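PDB 5HBA: uncharacterized protein from Danio rerio, which is the A chain of complement C1q, whose globular heads probably recognise targets and so trigger the classical complement pathway. Local coordinates for residues E2-S14 with V22-F35. Sequence-based numbering, arbitrary orientation.
Sequences EKPAFSVLRNETS and VTFNDKLSDANDDF. With SO4 (sulfate ion), chain D.
Val8 CG2 sits over the centre of the Phe24 ring, 3.7 Å from its centroid and only 5° off the normal, while Val22 CG1 covers the opposite face nearer the rim and the backbone of Leu9 runs along the edge. The same methyl fills the corner where the faces of Phe24 and Phe35 meet, and CG1 packs on Phe35 as well; with chi1 at -69°, CG2 falls between backbone N and carbonyl carbon, which directs it there. Phe6 CE1 meets Phe35 CD2 at 3.6 Å, the planes inclined by 39°. In the guanidinium plane of Arg10, NH1 donates to Thr23 O (2.8 Å) and NH2 to Ser14 O, whereas the Glu12 carboxylate lies over one face, a long charge pairing without a directed N-H. Cut back to alanine, Arg10 would probably leave the carbonyls of Thr23 and Ser14 without these donors and the Glu12 carboxylate without the positive group beneath it. Asn25 reads the backbone of Asn11 twice: Asn11 N donates almost straight to Asn25 OD1 (2.9 Å), and ND2 gives to Asn11 O. Two classic beta bulges interrupt the antiparallel ladder; at one, Ser7 O accepts from both Leu28 N (2.8 Å) and Ser29 N (3.1 Å), and at the other Asn25 and Asp26 face Leu9. Strand 5-10 pairs antiparallel with 26-30 on one side and with 120-133 on the other in the C1q jelly roll: Val8 and Phe24 pack inward on Phe126, Phe6 meets Phe126 edge-to-face, and from the sheet face that carries Ser7 and Leu9, Ser29 OG hydrogen-bonds Val95 O of the second subunit.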
loop_
_atom_site.group_PDB
_atom_site.type_symbol
_atom_site.label_atom_id
_atom_site.label_comp_id
_atom_site.label_asym_id
_atom_site.label_seq_id
_atom_site.Cartn_x
_atom_site.Cartn_y
_atom_site.Cartn_z
ATOM N N GLU A 2 17.781 -2.176 -15.356
ATOM C CA GLU A 2 16.786 -3.191 -15.017
ATOM C C GLU A 2 17.103 -3.890 -13.695
ATOM O O GLU A 2 18.232 -4.333 -13.471
ATOM C CB GLU A 2 16.655 -4.218 -16.147
ATOM C CG GLU A 2 15.686 -5.371 -15.870
ATOM C CD GLU A 2 16.325 -6.518 -15.100
ATOM O OE1 GLU A 2 17.474 -6.899 -15.424
ATOM O OE2 GLU A 2 15.682 -7.030 -14.155
ATOM N N LYS A 3 16.098 -3.991 -12.829
ATOM C CA LYS A 3 16.218 -4.744 -11.579
ATOM C C LYS A 3 14.899 -5.474 -11.288
ATOM O O LYS A 3 13.920 -5.276 -12.017
ATOM C CB LYS A 3 16.642 -3.822 -10.423
ATOM C CG LYS A 3 15.762 -2.607 -10.190
ATOM C CD LYS A 3 16.373 -1.736 -9.094
ATOM C CE LYS A 3 15.675 -0.393 -8.993
ATOM N NZ LYS A 3 16.267 0.442 -7.918
ATOM N N PRO A 4 14.875 -6.352 -10.264
ATOM C CA PRO A 4 13.612 -7.030 -9.944
ATOM C C PRO A 4 12.465 -6.067 -9.653
ATOM O O PRO A 4 12.616 -5.136 -8.846
ATOM C CB PRO A 4 13.952 -7.806 -8.672
ATOM C CG PRO A 4 15.420 -8.131 -8.828
ATOM C CD PRO A 4 16.011 -6.918 -9.500
ATOM N N ALA A 5 11.334 -6.313 -10.313
ATOM C CA ALA A 5 10.101 -5.542 -10.159
ATOM C C ALA A 5 8.991 -6.382 -10.760
ATOM O O ALA A 5 9.074 -6.763 -11.936
ATOM C CB ALA A 5 10.192 -4.211 -10.905
ATOM N N PHE A 6 7.954 -6.665 -9.975
ATOM C CA PHE A 6 6.844 -7.466 -10.479
ATOM C C PHE A 6 5.478 -6.959 -10.032
ATOM O O PHE A 6 5.340 -6.281 -9.002
ATOM C CB PHE A 6 6.997 -8.936 -10.066
ATOM C CG PHE A 6 6.703 -9.186 -8.614
ATOM C CD1 PHE A 6 5.400 -9.437 -8.186
ATOM C CD2 PHE A 6 7.724 -9.176 -7.678
ATOM C CE1 PHE A 6 5.121 -9.650 -6.840
ATOM C CE2 PHE A 6 7.459 -9.397 -6.325
ATOM C CZ PHE A 6 6.149 -9.632 -5.905
ATOM N N SER A 7 4.471 -7.329 -10.813
ATOM C CA SER A 7 3.084 -7.070 -10.483
ATOM C C SER A 7 2.271 -8.222 -11.055
ATOM O O SER A 7 2.233 -8.427 -12.286
ATOM C CB SER A 7 2.635 -5.741 -11.093
ATOM O OG SER A 7 1.291 -5.470 -10.753
ATOM N N VAL A 8 1.641 -8.990 -10.171
ATOM C CA VAL A 8 0.864 -10.161 -10.591
ATOM C C VAL A 8 -0.579 -10.071 -10.108
ATOM O O VAL A 8 -0.849 -9.559 -9.017
ATOM C CB VAL A 8 1.520 -11.487 -10.109
ATOM C CG1 VAL A 8 2.826 -11.723 -10.858
ATOM C CG2 VAL A 8 1.775 -11.437 -8.590
ATOM N N LEU A 9 -1.501 -10.560 -10.937
ATOM C CA LEU A 9 -2.933 -10.428 -10.675
ATOM C C LEU A 9 -3.631 -11.782 -10.582
ATOM O O LEU A 9 -3.358 -12.700 -11.364
ATOM C CB LEU A 9 -3.580 -9.581 -11.781
ATOM C CG LEU A 9 -5.105 -9.551 -11.952
ATOM C CD1 LEU A 9 -5.815 -8.861 -10.794
ATOM C CD2 LEU A 9 -5.471 -8.884 -13.273
ATOM N N ARG A 10 -4.531 -11.906 -9.617
ATOM C CA ARG A 10 -5.379 -13.085 -9.530
ATOM C C ARG A 10 -6.808 -12.631 -9.734
ATOM O O ARG A 10 -7.321 -11.854 -8.927
ATOM C CB ARG A 10 -5.269 -13.766 -8.161
ATOM C CG ARG A 10 -6.159 -15.011 -8.065
ATOM C CD ARG A 10 -6.228 -15.593 -6.656
ATOM N NE ARG A 10 -7.169 -16.710 -6.631
ATOM C CZ ARG A 10 -6.824 -17.987 -6.786
ATOM N NH1 ARG A 10 -5.544 -18.315 -6.955
ATOM N NH2 ARG A 10 -7.756 -18.935 -6.757
ATOM N N ASN A 11 -7.429 -13.096 -10.820
ATOM C CA ASN A 11 -8.831 -12.810 -11.113
ATOM C C ASN A 11 -9.448 -14.021 -11.798
ATOM O O ASN A 11 -9.369 -14.157 -13.016
ATOM C CB ASN A 11 -8.975 -11.577 -12.012
ATOM C CG ASN A 11 -10.431 -11.119 -12.157
ATOM O OD1 ASN A 11 -11.259 -11.354 -11.282
ATOM N ND2 ASN A 11 -10.736 -10.457 -13.264
ATOM N N GLU A 12 -10.041 -14.907 -11.003
ATOM C CA GLU A 12 -10.505 -16.202 -11.497
ATOM C C GLU A 12 -11.637 -16.771 -10.643
ATOM O O GLU A 12 -11.895 -16.296 -9.524
ATOM C CB GLU A 12 -9.334 -17.195 -11.572
ATOM C CG GLU A 12 -8.480 -17.239 -10.315
ATOM C CD GLU A 12 -7.263 -18.150 -10.442
ATOM O OE1 GLU A 12 -7.437 -19.384 -10.418
ATOM O OE2 GLU A 12 -6.126 -17.636 -10.541
ATOM N N THR A 13 -12.309 -17.787 -11.183
ATOM C CA THR A 13 -13.449 -18.413 -10.520
ATOM C C THR A 13 -12.974 -19.378 -9.431
ATOM O O THR A 13 -13.674 -19.606 -8.449
ATOM C CB THR A 13 -14.361 -19.153 -11.548
ATOM O OG1 THR A 13 -14.770 -18.234 -12.571
ATOM C CG2 THR A 13 -15.616 -19.741 -10.880
ATOM N N SER A 14 -11.776 -19.932 -9.592
ATOM C CA SER A 14 -11.271 -20.922 -8.635
ATOM C C SER A 14 -11.100 -20.337 -7.239
ATOM O O SER A 14 -10.654 -19.196 -7.080
ATOM C CB SER A 14 -9.931 -21.483 -9.095
ATOM O OG SER A 14 -10.052 -22.127 -10.351
ATOM N N VAL A 22 -1.091 -18.015 -2.474
ATOM C CA VAL A 22 -2.020 -17.541 -3.498
ATOM C C VAL A 22 -1.354 -17.676 -4.851
ATOM O O VAL A 22 -0.202 -17.236 -5.026
ATOM C CB VAL A 22 -2.387 -16.061 -3.295
ATOM C CG1 VAL A 22 -3.335 -15.586 -4.421
ATOM C CG2 VAL A 22 -3.024 -15.848 -1.928
ATOM N N THR A 23 -2.054 -18.279 -5.809
ATOM C CA THR A 23 -1.541 -18.357 -7.180
ATOM C C THR A 23 -2.248 -17.314 -8.058
ATOM O O THR A 23 -3.324 -16.813 -7.697
ATOM C CB THR A 23 -1.639 -19.790 -7.768
ATOM O OG1 THR A 23 -3.011 -20.191 -7.831
ATOM C CG2 THR A 23 -0.862 -20.793 -6.887
ATOM N N PHE A 24 -1.636 -16.961 -9.186
ATOM C CA PHE A 24 -2.108 -15.831 -9.991
ATOM C C PHE A 24 -2.276 -16.250 -11.455
ATOM O O PHE A 24 -1.568 -17.134 -11.919
ATOM C CB PHE A 24 -1.112 -14.667 -9.880
ATOM C CG PHE A 24 -0.868 -14.197 -8.452
ATOM C CD1 PHE A 24 0.077 -14.816 -7.651
ATOM C CD2 PHE A 24 -1.588 -13.127 -7.923
ATOM C CE1 PHE A 24 0.305 -14.391 -6.342
ATOM C CE2 PHE A 24 -1.380 -12.697 -6.612
ATOM C CZ PHE A 24 -0.433 -13.326 -5.816
ATOM N N ASN A 25 -3.205 -15.632 -12.181
ATOM C CA ASN A 25 -3.422 -16.001 -13.587
ATOM C C ASN A 25 -3.083 -14.897 -14.598
ATOM O O ASN A 25 -3.352 -15.040 -15.792
ATOM C CB ASN A 25 -4.848 -16.531 -13.825
ATOM C CG ASN A 25 -5.914 -15.498 -13.534
ATOM O OD1 ASN A 25 -5.784 -14.690 -12.608
ATOM N ND2 ASN A 25 -6.990 -15.527 -14.310
ATOM N N ASP A 26 -2.484 -13.804 -14.127
ATOM C CA ASP A 26 -2.062 -12.730 -15.026
ATOM C C ASP A 26 -0.801 -12.053 -14.509
ATOM O O ASP A 26 -0.756 -11.597 -13.364
ATOM C CB ASP A 26 -3.185 -11.697 -15.201
ATOM C CG ASP A 26 -2.964 -10.790 -16.399
ATOM O OD1 ASP A 26 -1.823 -10.734 -16.916
ATOM O OD2 ASP A 26 -3.937 -10.133 -16.828
ATOM N N LYS A 27 0.228 -11.998 -15.346
ATOM C CA LYS A 27 1.472 -11.329 -14.972
ATOM C C LYS A 27 1.546 -9.971 -15.667
ATOM O O LYS A 27 1.659 -9.886 -16.894
ATOM C CB LYS A 27 2.685 -12.212 -15.319
ATOM C CG LYS A 27 4.030 -11.687 -14.826
ATOM C CD LYS A 27 5.194 -12.557 -15.327
ATOM C CE LYS A 27 5.286 -13.868 -14.574
ATOM N NZ LYS A 27 6.709 -14.322 -14.407
ATOM N N LEU A 28 1.447 -8.904 -14.882
ATOM C CA LEU A 28 1.453 -7.545 -15.414
ATOM C C LEU A 28 2.876 -7.063 -15.705
ATOM O O LEU A 28 3.132 -6.424 -16.730
ATOM C CB LEU A 28 0.764 -6.592 -14.433
ATOM C CG LEU A 28 -0.747 -6.396 -14.585
ATOM C CD1 LEU A 28 -1.479 -7.696 -14.910
ATOM C CD2 LEU A 28 -1.324 -5.763 -13.342
ATOM N N SER A 29 3.767 -7.373 -14.798
ATOM C CA SER A 29 5.144 -7.046 -14.918
ATOM C C SER A 29 5.906 -8.066 -14.178
ATOM O O SER A 29 5.428 -8.626 -13.261
ATOM C CB SER A 29 5.426 -5.699 -14.321
ATOM O OG SER A 29 4.793 -4.733 -15.040
ATOM N N ASP A 30 7.105 -8.307 -14.641
ATOM C CA ASP A 30 8.095 -9.089 -13.927
ATOM C C ASP A 30 9.477 -8.903 -14.532
ATOM O O ASP A 30 9.953 -9.714 -15.280
ATOM C CB ASP A 30 7.694 -10.549 -13.848
ATOM C CG ASP A 30 8.645 -11.375 -13.034
ATOM O OD1 ASP A 30 9.593 -10.866 -12.513
ATOM O OD2 ASP A 30 8.432 -12.547 -12.919
ATOM N N ALA A 31 10.205 -7.854 -14.229
ATOM C CA ALA A 31 11.402 -7.532 -14.979
ATOM C C ALA A 31 12.523 -8.572 -15.044
ATOM O O ALA A 31 13.134 -8.792 -16.085
ATOM C CB ALA A 31 11.959 -6.212 -14.542
ATOM N N ASN A 32 12.787 -9.211 -13.925
ATOM C CA ASN A 32 13.886 -10.146 -13.797
ATOM C C ASN A 32 13.405 -11.590 -13.851
ATOM O O ASN A 32 14.177 -12.504 -13.577
ATOM C CB ASN A 32 14.632 -9.883 -12.490
ATOM C CG ASN A 32 16.035 -10.429 -12.502
ATOM O OD1 ASN A 32 16.762 -10.271 -13.483
ATOM N ND2 ASN A 32 16.426 -11.088 -11.412
ATOM N N ASP A 33 12.137 -11.788 -14.215
ATOM C CA ASP A 33 11.517 -13.121 -14.232
ATOM C C ASP A 33 11.707 -13.825 -12.884
ATOM O O ASP A 33 12.191 -14.962 -12.817
ATOM C CB ASP A 33 12.069 -13.971 -15.391
ATOM C CG ASP A 33 11.261 -15.242 -15.634
ATOM O OD1 ASP A 33 10.049 -15.266 -15.327
ATOM O OD2 ASP A 33 11.842 -16.226 -16.139
ATOM N N ASP A 34 11.323 -13.129 -11.815
ATOM C CA ASP A 34 11.526 -13.610 -10.459
ATOM C C ASP A 34 10.284 -14.262 -9.871
ATOM O O ASP A 34 10.349 -14.878 -8.802
ATOM C CB ASP A 34 11.907 -12.440 -9.553
ATOM C CG ASP A 34 13.351 -12.021 -9.706
ATOM O OD1 ASP A 34 14.211 -12.893 -9.935
ATOM O OD2 ASP A 34 13.626 -10.812 -9.582
ATOM N N PHE A 35 9.147 -14.093 -10.538
ATOM C CA PHE A 35 7.887 -14.590 -10.003
ATOM C C PHE A 35 7.299 -15.752 -10.806
ATOM O O PHE A 35 7.178 -15.677 -12.030
ATOM C CB PHE A 35 6.850 -13.465 -9.927
ATOM C CG PHE A 35 5.822 -13.682 -8.858
ATOM C CD1 PHE A 35 4.749 -14.540 -9.071
ATOM C CD2 PHE A 35 5.945 -13.050 -7.628
ATOM C CE1 PHE A 35 3.813 -14.758 -8.078
ATOM C CE2 PHE A 35 5.015 -13.263 -6.628
ATOM C CZ PHE A 35 3.950 -14.122 -6.850
HETATM S S SO4 D . -11.224 -19.887 -13.976
HETATM O O1 SO4 D . -10.056 -20.060 -14.833
HETATM O O2 SO4 D . -10.933 -20.416 -12.647
HETATM O O3 SO4 D . -11.547 -18.461 -13.847
HETATM O O4 SO4 D . -12.389 -20.584 -14.526
HETATM O O HOH W 1 11.321 -9.281 -11.396
HETATM O O HOH W 2 -4.059 -19.190 -10.409
#